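Local structure of carbamate kinase (Aeropyrum pernix, 2E9Y) at residues A[114-120]-A[169-175]; A[253-258]-A[308-314]. The protein probably acts as a carbamate kinase, an enzyme of the amino acid kinase family that transfers phosphate between carbamoyl phosphate and ADP. All coordinates share one frame; numbering follows the deposited sequence.

How the interactions relate
Both contacts pair strands of one large mixed sheet in the amino acid kinase fold, in different parts of it. Interaction 1 sets strand 170-173 antiparallel on strand 112-119, whereas interaction 2 lays strands 255-257 and 311-314 in parallel. Their centres are 28 Å apart and their nearest atoms about 14 Å, so neither touches the other. Along the chain they follow in series, 114-175 closing before 253-314 opens. The sheet connects them through strands 188-191, 48-52, 6-10, 231-236 and 293-297. Interaction 1 also meets the second subunit; interaction 2 touches no other chain of the assembly.

Interaction 1 of 2, residues A[114-120]-A[169-175]; sequences ISRVLVD and RPVSIVD
A buried Arg116-Asp175 salt bridge closes one end of an antiparallel strand pair, 116-119 with 170-173, in the large sheet of the amino acid kinase fold, beside the second subunit. The guanidinium grips the carboxylate side-on: NE of Arg116 reaches Asp175 OD2 at 3.0 Å, almost straight (175°), while NH2 of Arg116 meets OD1 of Asp175, also at 3.0 Å. Both oxygens are met on their syn sides, somewhat out of the carboxylate plane, and the two planes lie 24° apart. OD2 of Asp175 also takes the backbone N of Arg116 at 2.8 Å on its anti lone pair. A bend at chi3 (-60°) brings NE and NH2 alongside the Asp175 carboxylate, and Val174 CG1 packs over one guanidinium face, 3.5 Å from NH2 of Arg116. Leu118 N donates to Ser172 O and Val171 N to Leu118 O, each at 2.8 Å; Val171 and Ser172 face Leu118 in a classic beta bulge. Beyond it, a water bridges Asp120 N and Arg169 O. Val117 CG1 meets Pro170 CB at 3.7 Å. With an alanine at Asp175, the Arg116 backbone N would probably lose this acceptor and Lys94 of the second subunit its partner here, the guanidinium relying more on that subunit. Glu98 and Lys94 of the second subunit pair with Arg116 and Asp175: two acids and two bases across the dimer interface, Lys94 also near Arg116, probably favouring ionised forms.

Interaction 2 of 2, residues A[253-258]-A[308-314]; sequences LRRAAA and QAGTVVM
Val312 N donates to Arg254 O at 3.0 Å. Ala256 then bonds both ways, its N to Val312 O and its O to Met314 N, each at 2.9 Å. Ala258 N extends the ladder to Met314 O, just where helix 258-266 begins. At the other end the Thr311 hydroxyl gives its proton to Leu253 O, with OG1 2.6 Å from that oxygen and above the carbonyl plane; OG1 of Thr311 is also hydrogen-bonded to Val241 N, so the hydroxyl links Leu253 and Val241 to the strand. These bonds make 255-257 and 311-314 a parallel pair within the mixed sheet of the amino acid kinase fold, their short axes 24° apart. On the face of Arg255, Val312 and Met314, the bend at Met314 chi3 (-81°) brings CE to 3.6 Å from Arg255 CB, while the extended Arg255 chain runs beside Val312. Arg254 CD passes 3.3 Å from Gly310 O. On the face of Ala256 and Val313, CG1 of Val313 meets CB of Ala258, the first residue of helix 258-266, at 3.8 Å, with helix 275-289 packing on both residues through Val286. Strand 293-297 continues the sheet beyond 311-314, bonding its backbone to Thr311 through Ile295.

Interaction 1 of 2, residues A[114-120]-A[169-175]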
ATOM      1  N   ILE A 114       0.527  -5.474  -3.704  1.00 14.64           N
ATOM      2  CA  ILE A 114       1.791  -5.027  -3.169  1.00 14.79           C
ATOM      3  C   ILE A 114       2.829  -6.023  -3.633  1.00 14.65           C
ATOM      4  O   ILE A 114       2.682  -7.218  -3.450  1.00 16.12           O
ATOM      5  CB  ILE A 114       1.722  -5.022  -1.633  1.00 16.67           C
ATOM      6  CG1 ILE A 114       0.658  -4.046  -1.095  1.00 17.37           C
ATOM      7  CG2 ILE A 114       3.076  -4.618  -1.031  1.00 16.82           C
ATOM      8  CD1 ILE A 114       0.798  -2.634  -1.672  1.00 16.62           C
ATOM      9  N   SER A 115       3.853  -5.481  -4.309  1.00 15.09           N
ATOM     10  CA  SER A 115       4.722  -6.339  -5.117  1.00 14.92           C
ATOM     11  C   SER A 115       6.216  -6.192  -4.748  1.00 13.46           C
ATOM     12  O   SER A 115       6.751  -5.091  -4.671  1.00 14.11           O
ATOM     13  CB  SER A 115       4.505  -5.965  -6.572  1.00 14.98           C
ATOM     14  OG  SER A 115       3.120  -6.121  -6.866  1.00 14.87           O
ATOM     15  N   ARG A 116       6.869  -7.350  -4.499  1.00 14.21           N
ATOM     16  CA  ARG A 116       8.317  -7.341  -4.269  1.00 14.87           C
ATOM     17  C   ARG A 116       9.056  -7.940  -5.466  1.00 16.33           C
ATOM     18  O   ARG A 116       8.535  -8.801  -6.163  1.00 14.36           O
ATOM     19  CB  ARG A 116       8.618  -8.214  -3.054  1.00 15.33           C
ATOM     20  CG  ARG A 116       8.128  -7.646  -1.714  1.00 13.27           C
ATOM     21  CD  ARG A 116       8.050  -8.733  -0.636  1.00 13.85           C
ATOM     22  NE  ARG A 116       7.121  -9.774  -1.085  1.00 14.73           N
ATOM     23  CZ  ARG A 116       6.979 -10.904  -0.356  1.00 15.26           C
ATOM     24  NH1 ARG A 116       7.657 -11.109   0.766  1.00 16.87           N
ATOM     25  NH2 ARG A 116       6.114 -11.839  -0.786  1.00 16.01           N
ATOM     26  N   VAL A 117      10.277  -7.478  -5.709  1.00 15.00           N
ATOM     27  CA  VAL A 117      11.068  -7.976  -6.825  1.00 14.89           C
ATOM     28  C   VAL A 117      12.409  -8.469  -6.299  1.00 15.15           C
ATOM     29  O   VAL A 117      13.080  -7.768  -5.542  1.00 15.33           O
ATOM     30  CB  VAL A 117      11.306  -6.870  -7.879  1.00 15.68           C
ATOM     31  CG1 VAL A 117      12.212  -7.380  -8.985  1.00 14.99           C
ATOM     32  CG2 VAL A 117       9.982  -6.428  -8.466  1.00 19.26           C
ATOM     33  N   LEU A 118      12.786  -9.684  -6.687  1.00 14.30           N
ATOM     34  CA  LEU A 118      14.056 -10.269  -6.255  1.00 15.38           C
ATOM     35  C   LEU A 118      15.210  -9.715  -7.092  1.00 15.25           C
ATOM     36  O   LEU A 118      15.131  -9.675  -8.318  1.00 16.20           O
ATOM     37  CB  LEU A 118      14.011 -11.799  -6.401  1.00 15.52           C
ATOM     38  CG  LEU A 118      15.243 -12.587  -5.936  1.00 17.88           C
ATOM     39  CD1 LEU A 118      15.350 -12.502  -4.423  1.00 16.23           C
ATOM     40  CD2 LEU A 118      15.137 -14.041  -6.369  1.00 18.70           C
ATOM     41  N   VAL A 119      16.274  -9.273  -6.427  1.00 15.68           N
ATOM     42  CA  VAL A 119      17.452  -8.765  -7.125  1.00 17.05           C
ATOM     43  C   VAL A 119      18.658  -9.544  -6.606  1.00 19.09           C
ATOM     44  O   VAL A 119      18.563 -10.215  -5.573  1.00 19.45           O
ATOM     45  CB  VAL A 119      17.649  -7.238  -6.901  1.00 17.50           C
ATOM     46  CG1 VAL A 119      16.439  -6.483  -7.452  1.00 17.04           C
ATOM     47  CG2 VAL A 119      17.845  -6.931  -5.423  1.00 17.76           C
ATOM     48  N   ASP A 120      19.781  -9.468  -7.317  1.00 19.23           N
ATOM     49  CA  ASP A 120      20.981 -10.199  -6.912  1.00 23.10           C
ATOM     50  C   ASP A 120      21.969  -9.309  -6.167  1.00 21.34           C
ATOM     51  O   ASP A 120      22.305  -8.216  -6.617  1.00 22.82           O
ATOM     52  CB  ASP A 120      21.662 -10.811  -8.140  1.00 26.06           C
ATOM     53  CG  ASP A 120      22.676 -11.878  -7.772  1.00 30.32           C
ATOM     54  OD1 ASP A 120      23.621 -11.573  -7.018  1.00 30.06           O
ATOM     55  OD2 ASP A 120      22.522 -13.028  -8.236  1.00 34.34           O
ATOM     56  N   ARG A 169      19.276  -5.084 -11.493  1.00 18.44           N
ATOM     57  CA  ARG A 169      18.365  -5.669 -12.464  1.00 20.76           C
ATOM     58  C   ARG A 169      17.429  -6.672 -11.797  1.00 19.33           C
ATOM     59  O   ARG A 169      17.822  -7.396 -10.883  1.00 19.04           O
ATOM     60  CB  ARG A 169      19.149  -6.340 -13.595  1.00 23.57           C
ATOM     61  CG  ARG A 169      19.737  -5.343 -14.587  1.00 30.47           C
ATOM     62  CD  ARG A 169      20.072  -6.007 -15.919  1.00 34.09           C
ATOM     63  NE  ARG A 169      20.184  -5.034 -17.004  1.00 37.28           N
ATOM     64  CZ  ARG A 169      21.168  -4.148 -17.125  1.00 40.11           C
ATOM     65  NH1 ARG A 169      22.143  -4.104 -16.226  1.00 41.84           N
ATOM     66  NH2 ARG A 169      21.174  -3.300 -18.145  1.00 40.75           N
ATOM     67  N   PRO A 170      16.162  -6.712 -12.237  1.00 17.98           N
ATOM     68  CA  PRO A 170      15.187  -7.640 -11.660  1.00 17.56           C
ATOM     69  C   PRO A 170      15.504  -9.085 -12.029  1.00 18.42           C
ATOM     70  O   PRO A 170      15.842  -9.377 -13.175  1.00 18.52           O
ATOM     71  CB  PRO A 170      13.864  -7.155 -12.250  1.00 18.04           C
ATOM     72  CG  PRO A 170      14.266  -6.653 -13.591  1.00 18.55           C
ATOM     73  CD  PRO A 170      15.552  -5.900 -13.305  1.00 18.78           C
ATOM     74  N   VAL A 171      15.409  -9.984 -11.051  1.00 18.76           N
ATOM     75  CA  VAL A 171      15.693 -11.397 -11.289  1.00 19.25           C
ATOM     76  C   VAL A 171      14.408 -12.209 -11.360  1.00 19.06           C
ATOM     77  O   VAL A 171      14.257 -13.073 -12.223  1.00 19.01           O
ATOM     78  CB  VAL A 171      16.598 -11.969 -10.186  1.00 21.17           C
ATOM     79  CG1 VAL A 171      16.828 -13.457 -10.416  1.00 22.92           C
ATOM     80  CG2 VAL A 171      17.926 -11.218 -10.180  1.00 20.32           C
ATOM     81  N   SER A 172      13.485 -11.931 -10.447  1.00 18.04           N
ATOM     82  CA  SER A 172      12.203 -12.621 -10.427  1.00 18.21           C
ATOM     83  C   SER A 172      11.191 -11.770  -9.681  1.00 17.78           C
ATOM     84  O   SER A 172      11.561 -10.936  -8.853  1.00 16.77           O
ATOM     85  CB  SER A 172      12.335 -13.994  -9.753  1.00 18.32           C
ATOM     86  OG  SER A 172      12.759 -13.877  -8.408  0.50 19.66           O
ATOM     87  N   ILE A 173       9.913 -11.963  -9.991  1.00 17.12           N
ATOM     88  CA  ILE A 173       8.860 -11.216  -9.313  1.00 16.29           C
ATOM     89  C   ILE A 173       8.363 -12.122  -8.194  1.00 16.36           C
ATOM     90  O   ILE A 173       7.663 -13.109  -8.435  1.00 16.54           O
ATOM     91  CB  ILE A 173       7.699 -10.874 -10.268  1.00 17.20           C
ATOM     92  CG1 ILE A 173       8.233 -10.130 -11.503  1.00 17.35           C
ATOM     93  CG2 ILE A 173       6.663 -10.032  -9.539  1.00 18.59           C
ATOM     94  CD1 ILE A 173       9.083  -8.896 -11.193  1.00 16.68           C
ATOM     95  N   VAL A 174       8.744 -11.788  -6.967  1.00 16.17           N
ATOM     96  CA  VAL A 174       8.379 -12.585  -5.805  1.00 15.76           C
ATOM     97  C   VAL A 174       6.883 -12.856  -5.693  1.00 15.16           C
ATOM     98  O   VAL A 174       6.459 -13.974  -5.375  1.00 14.14           O
ATOM     99  CB  VAL A 174       8.861 -11.893  -4.512  1.00 17.07           C
ATOM    100  CG1 VAL A 174       8.439 -12.697  -3.295  1.00 16.81           C
ATOM    101  CG2 VAL A 174      10.381 -11.743  -4.547  1.00 15.97           C
ATOM    102  N   ASP A 175       6.087 -11.835  -5.978  1.00 13.97           N
ATOM    103  CA  ASP A 175       4.644 -11.940  -5.865  1.00 15.56           C
ATOM    104  C   ASP A 175       3.904 -12.280  -7.151  1.00 16.29           C
ATOM    105  O   ASP A 175       2.708 -12.025  -7.280  1.00 15.57           O
ATOM    106  CB  ASP A 175       4.123 -10.646  -5.248  1.00 14.85           C
ATOM    107  CG  ASP A 175       4.630 -10.460  -3.837  1.00 16.93           C
ATOM    108  OD1 ASP A 175       4.179 -11.219  -2.953  1.00 17.47           O
ATOM    109  OD2 ASP A 175       5.495  -9.586  -3.617  1.00 16.32           O
TER
HETATM  110  O   HOH W   1      20.198  -8.107  -9.816  1.00 19.26           O

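Interaction 2 of 2, residues A[253-258]-A[308-314]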
ATOM      1  N   LEU A 253      10.573   4.525 -35.658  1.00 40.00           N
ATOM      2  CA  LEU A 253      10.372   3.160 -36.146  1.00 39.11           C
ATOM      3  C   LEU A 253       8.957   2.681 -35.864  1.00 38.76           C
ATOM      4  O   LEU A 253       8.368   2.953 -34.831  1.00 37.66           O
ATOM      5  CB  LEU A 253      11.351   2.230 -35.422  1.00 38.61           C
ATOM      6  CG  LEU A 253      12.811   2.679 -35.506  1.00 37.84           C
ATOM      7  CD1 LEU A 253      13.747   1.708 -34.798  1.00 36.82           C
ATOM      8  CD2 LEU A 253      13.338   2.792 -36.931  1.00 38.36           C
ATOM      9  N   ARG A 254       8.404   1.959 -36.856  1.00 38.50           N
ATOM     10  CA  ARG A 254       7.065   1.407 -36.699  1.00 39.26           C
ATOM     11  C   ARG A 254       7.131  -0.084 -36.357  1.00 38.22           C
ATOM     12  O   ARG A 254       6.261  -0.669 -35.723  1.00 36.61           O
ATOM     13  CB  ARG A 254       6.332   1.590 -38.028  1.00 41.79           C
ATOM     14  CG  ARG A 254       4.893   1.080 -37.983  1.00 44.64           C
ATOM     15  CD  ARG A 254       4.088   1.737 -36.853  1.00 47.38           C
ATOM     16  NE  ARG A 254       2.713   1.223 -36.799  1.00 50.31           N
ATOM     17  CZ  ARG A 254       2.525  -0.089 -36.522  1.00 52.19           C
ATOM     18  NH1 ARG A 254       3.557  -0.895 -36.325  1.00 52.86           N
ATOM     19  NH2 ARG A 254       1.280  -0.569 -36.456  1.00 53.08           N
ATOM     20  N   ARG A 255       8.205  -0.702 -36.875  1.00 37.77           N
ATOM     21  CA  ARG A 255       8.495  -2.089 -36.581  1.00 38.17           C
ATOM     22  C   ARG A 255      10.005  -2.299 -36.674  1.00 36.81           C
ATOM     23  O   ARG A 255      10.680  -1.704 -37.502  1.00 37.92           O
ATOM     24  CB  ARG A 255       7.830  -2.959 -37.652  1.00 41.22           C
ATOM     25  CG  ARG A 255       6.306  -3.001 -37.548  1.00 46.25           C
ATOM     26  CD  ARG A 255       5.660  -4.023 -38.498  1.00 50.18           C
ATOM     27  NE  ARG A 255       4.200  -3.959 -38.373  1.00 53.41           N
ATOM     28  CZ  ARG A 255       3.427  -4.785 -39.113  1.00 54.99           C
ATOM     29  NH1 ARG A 255       3.970  -5.659 -39.945  1.00 56.49           N
ATOM     30  NH2 ARG A 255       2.103  -4.711 -38.988  1.00 56.09           N
ATOM     31  N   ALA A 256      10.544  -3.134 -35.795  1.00 34.03           N
ATOM     32  CA  ALA A 256      11.975  -3.389 -35.781  1.00 31.49           C
ATOM     33  C   ALA A 256      12.275  -4.715 -35.100  1.00 30.46           C
ATOM     34  O   ALA A 256      11.667  -5.054 -34.085  1.00 29.89           O
ATOM     35  CB  ALA A 256      12.698  -2.257 -35.061  1.00 31.92           C
ATOM     36  N   ALA A 257      13.206  -5.469 -35.672  1.00 28.67           N
ATOM     37  CA  ALA A 257      13.592  -6.747 -35.102  1.00 26.96           C
ATOM     38  C   ALA A 257      14.395  -6.467 -33.837  1.00 27.02           C
ATOM     39  O   ALA A 257      15.215  -5.545 -33.808  1.00 24.74           O
ATOM     40  CB  ALA A 257      14.434  -7.534 -36.096  1.00 27.98           C
ATOM     41  N   ALA A 258      14.149  -7.253 -32.795  1.00 26.45           N
ATOM     42  CA  ALA A 258      14.853  -7.084 -31.531  1.00 27.20           C
ATOM     43  C   ALA A 258      16.360  -7.109 -31.746  1.00 27.04           C
ATOM     44  O   ALA A 258      17.096  -6.363 -31.102  1.00 27.04           O
ATOM     45  CB  ALA A 258      14.445  -8.181 -30.550  1.00 26.02           C
ATOM     46  N   GLN A 308      -1.043  -1.275 -34.128  1.00 37.69           N
ATOM     47  CA  GLN A 308      -1.252  -0.383 -35.264  1.00 37.96           C
ATOM     48  C   GLN A 308      -0.620   0.996 -35.040  1.00 37.35           C
ATOM     49  O   GLN A 308      -0.708   1.897 -35.855  1.00 37.30           O
ATOM     50  CB  GLN A 308      -2.754  -0.226 -35.477  1.00 40.12           C
ATOM     51  CG  GLN A 308      -3.459  -1.553 -35.752  1.00 43.99           C
ATOM     52  CD  GLN A 308      -2.814  -2.238 -36.935  1.00 46.00           C
ATOM     53  OE1 GLN A 308      -2.700  -1.710 -38.030  1.00 47.75           O
ATOM     54  NE2 GLN A 308      -2.420  -3.502 -36.682  1.00 47.97           N
ATOM     55  N   ALA A 309      -0.007   1.151 -33.853  1.00 34.96           N
ATOM     56  CA  ALA A 309       0.709   2.385 -33.553  1.00 33.65           C
ATOM     57  C   ALA A 309       1.924   2.086 -32.690  1.00 32.56           C
ATOM     58  O   ALA A 309       2.047   1.009 -32.120  1.00 32.36           O
ATOM     59  CB  ALA A 309      -0.239   3.325 -32.801  1.00 33.86           C
ATOM     60  N   GLY A 310       2.853   3.029 -32.601  1.00 31.71           N
ATOM     61  CA  GLY A 310       4.050   2.806 -31.810  1.00 30.58           C
ATOM     62  C   GLY A 310       5.056   1.916 -32.515  1.00 30.30           C
ATOM     63  O   GLY A 310       4.904   1.604 -33.697  1.00 30.79           O
ATOM     64  N   THR A 311       6.087   1.502 -31.787  1.00 27.67           N
ATOM     65  CA  THR A 311       7.124   0.647 -32.350  1.00 27.68           C
ATOM     66  C   THR A 311       6.947  -0.806 -31.929  1.00 26.97           C
ATOM     67  O   THR A 311       7.020  -1.131 -30.747  1.00 23.57           O
ATOM     68  CB  THR A 311       8.524   1.108 -31.903  1.00 26.85           C
ATOM     69  OG1 THR A 311       8.734   2.462 -32.316  1.00 27.33           O
ATOM     70  CG2 THR A 311       9.603   0.222 -32.517  1.00 28.86           C
ATOM     71  N   VAL A 312       6.711  -1.680 -32.902  1.00 26.56           N
ATOM     72  CA  VAL A 312       6.550  -3.096 -32.611  1.00 25.45           C
ATOM     73  C   VAL A 312       7.914  -3.779 -32.698  1.00 26.95           C
ATOM     74  O   VAL A 312       8.566  -3.758 -33.745  1.00 26.68           O
ATOM     75  CB  VAL A 312       5.590  -3.772 -33.609  1.00 25.51           C
ATOM     76  CG1 VAL A 312       5.416  -5.238 -33.249  1.00 24.41           C
ATOM     77  CG2 VAL A 312       4.251  -3.058 -33.604  1.00 28.24           C
ATOM     78  N   VAL A 313       8.350  -4.362 -31.587  1.00 23.95           N
ATOM     79  CA  VAL A 313       9.627  -5.060 -31.536  1.00 25.71           C
ATOM     80  C   VAL A 313       9.322  -6.517 -31.861  1.00 27.20           C
ATOM     81  O   VAL A 313       8.644  -7.203 -31.095  1.00 26.34           O
ATOM     82  CB  VAL A 313      10.270  -4.936 -30.135  1.00 24.38           C
ATOM     83  CG1 VAL A 313      11.602  -5.662 -30.105  1.00 23.74           C
ATOM     84  CG2 VAL A 313      10.460  -3.460 -29.784  1.00 23.33           C
ATOM     85  N   MET A 314       9.826  -6.976 -33.004  1.00 30.50           N
ATOM     86  CA  MET A 314       9.572  -8.332 -33.483  1.00 33.22           C
ATOM     87  C   MET A 314      10.692  -9.333 -33.216  1.00 33.26           C
ATOM     88  O   MET A 314      11.834  -8.957 -32.964  1.00 30.76           O
ATOM     89  CB  MET A 314       9.281  -8.285 -34.986  1.00 36.40           C
ATOM     90  CG  MET A 314       8.314  -7.180 -35.389  1.00 40.87           C
ATOM     91  SD  MET A 314       8.112  -7.028 -37.178  1.00 48.27           S
ATOM     92  CE  MET A 314       9.571  -6.068 -37.611  1.00 45.61           C
TER